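Local coordinates for Lmo0547 protein (Listeria monocytogenes, PDB 4R9N) that probably acts as a SorC-family, DNA-binding transcriptional regulator whose activity is thought to respond to a carbohydrate bound by its sugar-binding domain, at residues K53-S58 against M147-V152; T79-I84 against H110-Y115. All coordinates share one frame; numbering follows the deposited sequence. Where two conformers were deposited one is given.

Contact 1. Residues K53-S58 against M147-V152; sequences KTLGIS and MAIVGV
Three good backbone hydrogen bonds and one weak one join T54-S58 to M147-I149 as neighbouring parallel strands, their short axes 19° apart. G56 turns both its N-H and its C=O to strand 147-151: its N donates almost straight (174° at the hydrogen) to M147 O at 2.9 Å, and its O accepts from I149 N, also at 2.9 Å. Both donors lie in the plane of the carbonyl they approach. Further along, S58 N meets I149 O at 3.1 Å, nearly along the C=O axis. At the other end M147 N reaches T54 O at 3.4 Å, a weak bond. The CA-H of A148 also points to G56 O, 3.2 Å from CA to O. Past the last direct bond a water donates to G151 O and, weakly, to S58 OG, whose stronger partner is N185.

L55, I57, M147 and I149 share one face of the sheet. L55 turns CG anti to its backbone N (chi1 169°), bringing CD1 alongside CG of the selenomethionine M147 at 3.9 Å. L55 CD1 also lies 4.0 Å from I149 CD1, which in turn meets I57 CD1, so the branch tips form a continuous apolar row. I49 of helix 30-49 lies over L55, M147 and I149, whereas I57 leans on helix 96-107. On the other face A148 stands beside G56, where the absence of a side chain goes with the closest CA pairing, 4.4 Å. Peptide groups therefore satisfy one another within a nearly wholly buried interface, and the polarity stays in the strand edges while aliphatic carbon faces the helices, as expected at the centre of a Rossmann-like alpha/beta sheet.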
loop_
_atom_site.group_PDB
_atom_site.type_symbol
_atom_site.label_atom_id
_atom_site.label_comp_id
_atom_site.label_asym_id
_atom_site.label_seq_id
_atom_site.Cartn_x
_atom_site.Cartn_y
_atom_site.Cartn_z
ATOM N N LYS A 53 -4.202 11.180 -13.974
ATOM C CA LYS A 53 -5.437 10.746 -14.653
ATOM C C LYS A 53 -6.011 9.480 -14.013
ATOM O O LYS A 53 -7.229 9.240 -14.098
ATOM C CB LYS A 53 -5.139 10.338 -16.120
ATOM C CG LYS A 53 -4.458 11.384 -16.965
ATOM C CD LYS A 53 -3.997 10.846 -18.347
ATOM C CE LYS A 53 -3.009 9.677 -18.332
ATOM N NZ LYS A 53 -1.635 9.921 -17.775
ATOM N N THR A 54 -5.115 8.664 -13.443
ATOM C CA THR A 54 -5.462 7.382 -12.905
ATOM C C THR A 54 -4.687 7.118 -11.593
ATOM O O THR A 54 -3.450 7.413 -11.477
ATOM C CB THR A 54 -5.182 6.254 -13.887
ATOM O OG1 THR A 54 -3.790 6.290 -14.272
ATOM C CG2 THR A 54 -6.099 6.269 -15.179
ATOM N N LEU A 55 -5.390 6.548 -10.628
ATOM C CA LEU A 55 -4.851 6.361 -9.273
ATOM C C LEU A 55 -5.239 4.921 -8.805
ATOM O O LEU A 55 -6.419 4.574 -8.827
ATOM C CB LEU A 55 -5.425 7.369 -8.324
ATOM C CG LEU A 55 -5.191 7.168 -6.815
ATOM C CD1 LEU A 55 -3.721 7.397 -6.577
ATOM C CD2 LEU A 55 -5.980 8.190 -6.035
ATOM N N GLY A 56 -4.243 4.127 -8.465
ATOM C CA GLY A 56 -4.435 2.777 -7.904
ATOM C C GLY A 56 -4.322 2.848 -6.374
ATOM O O GLY A 56 -3.473 3.582 -5.825
ATOM N N ILE A 57 -5.196 2.134 -5.692
ATOM C CA ILE A 57 -5.259 2.102 -4.249
ATOM C C ILE A 57 -5.194 0.645 -3.787
ATOM O O ILE A 57 -5.866 -0.234 -4.341
ATOM C CB ILE A 57 -6.573 2.744 -3.767
ATOM C CG1 ILE A 57 -6.735 4.151 -4.303
ATOM C CG2 ILE A 57 -6.735 2.749 -2.239
ATOM C CD1 ILE A 57 -5.856 5.221 -3.772
ATOM N N SER A 58 -4.407 0.410 -2.748
ATOM C CA SER A 58 -4.395 -0.873 -2.088
ATOM C C SER A 58 -5.453 -0.960 -0.987
ATOM O O SER A 58 -6.570 -0.470 -1.144
ATOM C CB SER A 58 -2.970 -1.196 -1.621
ATOM O OG SER A 58 -2.827 -2.546 -1.243
HETATM N N MSE A 147 -0.214 6.571 -10.767
HETATM C CA MSE A 147 0.305 6.504 -9.396
HETATM C C MSE A 147 -0.410 5.521 -8.576
HETATM O O MSE A 147 -1.596 5.285 -8.795
HETATM C CB MSE A 147 0.063 7.932 -8.831
HETATM C CG MSE A 147 0.001 8.178 -7.364
HETATM SE SE MSE A 147 -0.548 10.128 -7.184
HETATM C CE MSE A 147 -0.245 9.740 -5.406
ATOM N N ALA A 148 0.239 5.023 -7.510
ATOM C CA ALA A 148 -0.431 4.022 -6.643
ATOM C C ALA A 148 -0.121 4.400 -5.194
ATOM O O ALA A 148 0.973 4.901 -4.922
ATOM C CB ALA A 148 0.063 2.634 -6.950
ATOM N N ILE A 149 -1.059 4.159 -4.292
ATOM C CA ILE A 149 -0.858 4.378 -2.870
ATOM C C ILE A 149 -0.997 3.030 -2.191
ATOM O O ILE A 149 -2.020 2.345 -2.333
ATOM C CB ILE A 149 -1.853 5.356 -2.304
ATOM C CG1 ILE A 149 -1.692 6.681 -3.080
ATOM C CG2 ILE A 149 -1.677 5.482 -0.764
ATOM C CD1 ILE A 149 -2.703 7.749 -2.689
ATOM N N VAL A 150 0.036 2.655 -1.431
ATOM C CA VAL A 150 0.079 1.341 -0.775
ATOM C C VAL A 150 0.504 1.534 0.692
ATOM O O VAL A 150 1.126 2.550 1.061
ATOM C CB VAL A 150 1.033 0.345 -1.485
ATOM C CG1 VAL A 150 0.639 0.126 -2.906
ATOM C CG2 VAL A 150 2.467 0.831 -1.374
ATOM N N GLY A 151 0.141 0.553 1.519
ATOM C CA GLY A 151 0.723 0.391 2.871
ATOM C C GLY A 151 1.863 -0.626 2.849
ATOM O O GLY A 151 1.990 -1.438 1.945
ATOM N N VAL A 152 2.661 -0.663 3.900
ATOM C CA VAL A 152 3.680 -1.691 4.007
ATOM C C VAL A 152 3.412 -2.372 5.355
ATOM O O VAL A 152 3.197 -1.703 6.374
ATOM C CB VAL A 152 5.126 -1.145 3.987
ATOM C CG1 VAL A 152 6.133 -2.303 4.067
ATOM C CG2 VAL A 152 5.367 -0.314 2.765
HETATM O O HOH W 1 -0.301 -2.736 0.904
#

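Contact 2. Residues T79-I84 against H110-Y115; sequences TIIPLI and HSKYLY
Residue I80 supplies both backbone hydrogen bonds between T79-I84 and H110-Y115. Its N donates to H110 O at 3.0 Å; the bond is fairly straight at the hydrogen, 166°, yet the donor sits 38° above the carbonyl plane. Its O takes K112 N, also at 3.0 Å and nearly along the C=O axis, and S111 CA adds a CA-H...O contact to the same oxygen. The ladder ends at P82, which has no N-H to donate to K112 O; the nearest atom across from that oxygen is P82 CD, at 3.1 Å. L114 N donates to N97 OD1 of helix 96-107, and S111 OG, in the crowded position between N and carbonyl carbon, bonds to K104 of that helix.

Side chains close in around these bonds. T79 OG1 sits 3.6 Å from H110 CB, the two side chains crossing obliquely. I81 bends back at chi2 (-74°) so that CD1 runs alongside K112 CG at 3.7 Å; K112 NZ has a long, weak ion pair with E141. L114 lays CB on P82 CG and extends CD2 to the backbone carbonyl carbon of I84, 3.5 Å away. With helix 96-107 against I80 and P82, and helix 133-143 against I81 and L114, strands 79-82 and 110-111 form a beta-alpha-beta crossover through helix 96-107 at the edge of the chain's Rossmann-like parallel sheet.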
loop_
_atom_site.group_PDB
_atom_site.type_symbol
_atom_site.label_atom_id
_atom_site.label_comp_id
_atom_site.label_asym_id
_atom_site.label_seq_id
_atom_site.Cartn_x
_atom_site.Cartn_y
_atom_site.Cartn_z
ATOM N N THR A 79 -9.790 8.426 -12.756
ATOM C CA THR A 79 -10.297 7.066 -12.521
ATOM C C THR A 79 -9.481 6.394 -11.431
ATOM O O THR A 79 -8.263 6.364 -11.521
ATOM C CB THR A 79 -10.249 6.242 -13.819
ATOM O OG1 THR A 79 -11.039 6.942 -14.786
ATOM C CG2 THR A 79 -10.829 4.862 -13.654
ATOM N N ILE A 80 -10.168 5.906 -10.398
ATOM C CA ILE A 80 -9.555 5.186 -9.249
ATOM C C ILE A 80 -9.781 3.685 -9.416
ATOM O O ILE A 80 -10.930 3.255 -9.694
ATOM C CB ILE A 80 -10.202 5.656 -7.928
ATOM C CG1 ILE A 80 -10.127 7.153 -7.829
ATOM C CG2 ILE A 80 -9.485 5.046 -6.711
ATOM C CD1 ILE A 80 -10.877 7.663 -6.610
ATOM N N ILE A 81 -8.709 2.920 -9.255
ATOM C CA ILE A 81 -8.685 1.485 -9.516
ATOM C C ILE A 81 -8.170 0.743 -8.268
ATOM O O ILE A 81 -7.061 1.012 -7.785
ATOM C CB ILE A 81 -7.691 1.128 -10.637
ATOM C CG1 ILE A 81 -7.854 2.037 -11.852
ATOM C CG2 ILE A 81 -7.752 -0.362 -10.994
ATOM C CD1 ILE A 81 -9.071 1.737 -12.655
ATOM N N PRO A 82 -8.927 -0.260 -7.793
ATOM C CA PRO A 82 -8.434 -1.077 -6.662
ATOM C C PRO A 82 -7.362 -2.023 -7.179
ATOM O O PRO A 82 -7.480 -2.543 -8.336
ATOM C CB PRO A 82 -9.716 -1.840 -6.198
ATOM C CG PRO A 82 -10.587 -1.826 -7.343
ATOM C CD PRO A 82 -10.307 -0.590 -8.153
ATOM N N LEU A 83 -6.302 -2.189 -6.402
ATOM C CA LEU A 83 -5.172 -2.976 -6.841
ATOM C C LEU A 83 -5.237 -4.414 -6.257
ATOM O O LEU A 83 -4.306 -5.192 -6.467
ATOM C CB LEU A 83 -3.885 -2.324 -6.448
ATOM C CG LEU A 83 -3.669 -0.980 -7.108
ATOM C CD1 LEU A 83 -2.403 -0.331 -6.587
ATOM C CD2 LEU A 83 -3.675 -1.045 -8.594
ATOM N N ILE A 84 -6.292 -4.715 -5.487
ATOM C CA ILE A 84 -6.393 -6.032 -4.822
ATOM C C ILE A 84 -7.882 -6.300 -4.644
ATOM O O ILE A 84 -8.640 -5.365 -4.472
ATOM C CB ILE A 84 -5.666 -6.073 -3.472
ATOM C CG1 ILE A 84 -5.784 -7.487 -2.893
ATOM C CG2 ILE A 84 -6.132 -5.029 -2.476
ATOM C CD1 ILE A 84 -4.667 -7.820 -2.047
ATOM N N HIS A 110 -14.467 8.816 -11.512
ATOM C CA HIS A 110 -14.776 7.450 -11.951
ATOM C C HIS A 110 -14.028 6.438 -11.049
ATOM O O HIS A 110 -13.003 6.754 -10.418
ATOM C CB HIS A 110 -14.372 7.258 -13.392
ATOM C CG HIS A 110 -14.833 8.363 -14.295
ATOM N ND1 HIS A 110 -16.150 8.497 -14.696
ATOM C CD2 HIS A 110 -14.151 9.387 -14.859
ATOM C CE1 HIS A 110 -16.257 9.563 -15.473
ATOM N NE2 HIS A 110 -15.061 10.120 -15.588
ATOM N N SER A 111 -14.540 5.221 -10.996
ATOM C CA SER A 111 -13.834 4.117 -10.260
ATOM C C SER A 111 -14.206 2.817 -10.877
ATOM O O SER A 111 -15.254 2.737 -11.589
ATOM C CB SER A 111 -14.213 4.123 -8.764
ATOM O OG SER A 111 -15.604 3.916 -8.596
ATOM N N LYS A 112 -13.367 1.816 -10.678
ATOM C CA LYS A 112 -13.661 0.483 -11.107
ATOM C C LYS A 112 -13.764 -0.382 -9.869
ATOM O O LYS A 112 -13.316 -0.020 -8.819
ATOM C CB LYS A 112 -12.572 -0.034 -12.078
ATOM C CG LYS A 112 -12.526 0.713 -13.425
ATOM C CD LYS A 112 -13.888 0.649 -14.122
ATOM C CE LYS A 112 -13.793 0.739 -15.640
ATOM N NZ LYS A 112 -12.948 1.908 -15.978
ATOM N N TYR A 113 -14.425 -1.521 -9.994
ATOM C CA TYR A 113 -14.631 -2.473 -8.878
ATOM C C TYR A 113 -13.912 -3.746 -9.275
ATOM O O TYR A 113 -14.006 -4.151 -10.433
ATOM C CB TYR A 113 -16.144 -2.744 -8.738
ATOM C CG TYR A 113 -16.570 -3.358 -7.414
ATOM C CD1 TYR A 113 -16.758 -2.569 -6.285
ATOM C CD2 TYR A 113 -16.818 -4.752 -7.298
ATOM C CE1 TYR A 113 -17.171 -3.147 -5.081
ATOM C CE2 TYR A 113 -17.202 -5.321 -6.093
ATOM C CZ TYR A 113 -17.360 -4.490 -4.999
ATOM O OH TYR A 113 -17.653 -5.004 -3.800
ATOM N N LEU A 114 -13.242 -4.387 -8.346
ATOM C CA LEU A 114 -12.577 -5.629 -8.638
ATOM C C LEU A 114 -13.537 -6.698 -8.138
ATOM O O LEU A 114 -13.624 -6.929 -7.000
ATOM C CB LEU A 114 -11.181 -5.636 -7.997
ATOM C CG LEU A 114 -10.187 -6.646 -8.436
ATOM C CD1 LEU A 114 -10.228 -6.926 -9.951
ATOM C CD2 LEU A 114 -8.796 -6.234 -8.020
ATOM N N TYR A 115 -14.296 -7.280 -9.063
ATOM C CA TYR A 115 -15.316 -8.276 -8.762
ATOM C C TYR A 115 -14.703 -9.677 -8.350
ATOM O O TYR A 115 -14.870 -10.670 -9.120
ATOM C CB TYR A 115 -16.268 -8.343 -10.001
ATOM C CG TYR A 115 -17.135 -7.054 -10.241
ATOM C CD1 TYR A 115 -17.957 -6.548 -9.245
ATOM C CD2 TYR A 115 -17.140 -6.382 -11.446
ATOM C CE1 TYR A 115 -18.729 -5.402 -9.432
ATOM C CE2 TYR A 115 -17.915 -5.215 -11.646
ATOM C CZ TYR A 115 -18.702 -4.725 -10.628
ATOM O OH TYR A 115 -19.480 -3.570 -10.767
#

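Overall arrangement
From the N terminus the chain passes helix 3-15, strand 19-23 and helix 30-49 before strand 54-57, then helix 61-69 and strand 79-82. Helix 96-107 leads to strand 110-111, where contact 2 closes the shorter loop. Two more helices, 123-131 and 133-143, precede strand 147-151, which returns beside strand 54-57 and closes contact 1, so contact 2 is nested inside that larger loop. The two meet where strands 54-57 and 79-82 are neighbours: L55 O lies 2.9 Å from I81 N, a probable hydrogen bond. Together they give the sheet order 147-151, 54-57, 79-82, 110-111, tying the buried middle of the seven-stranded parallel sheet to one of its outermost strands.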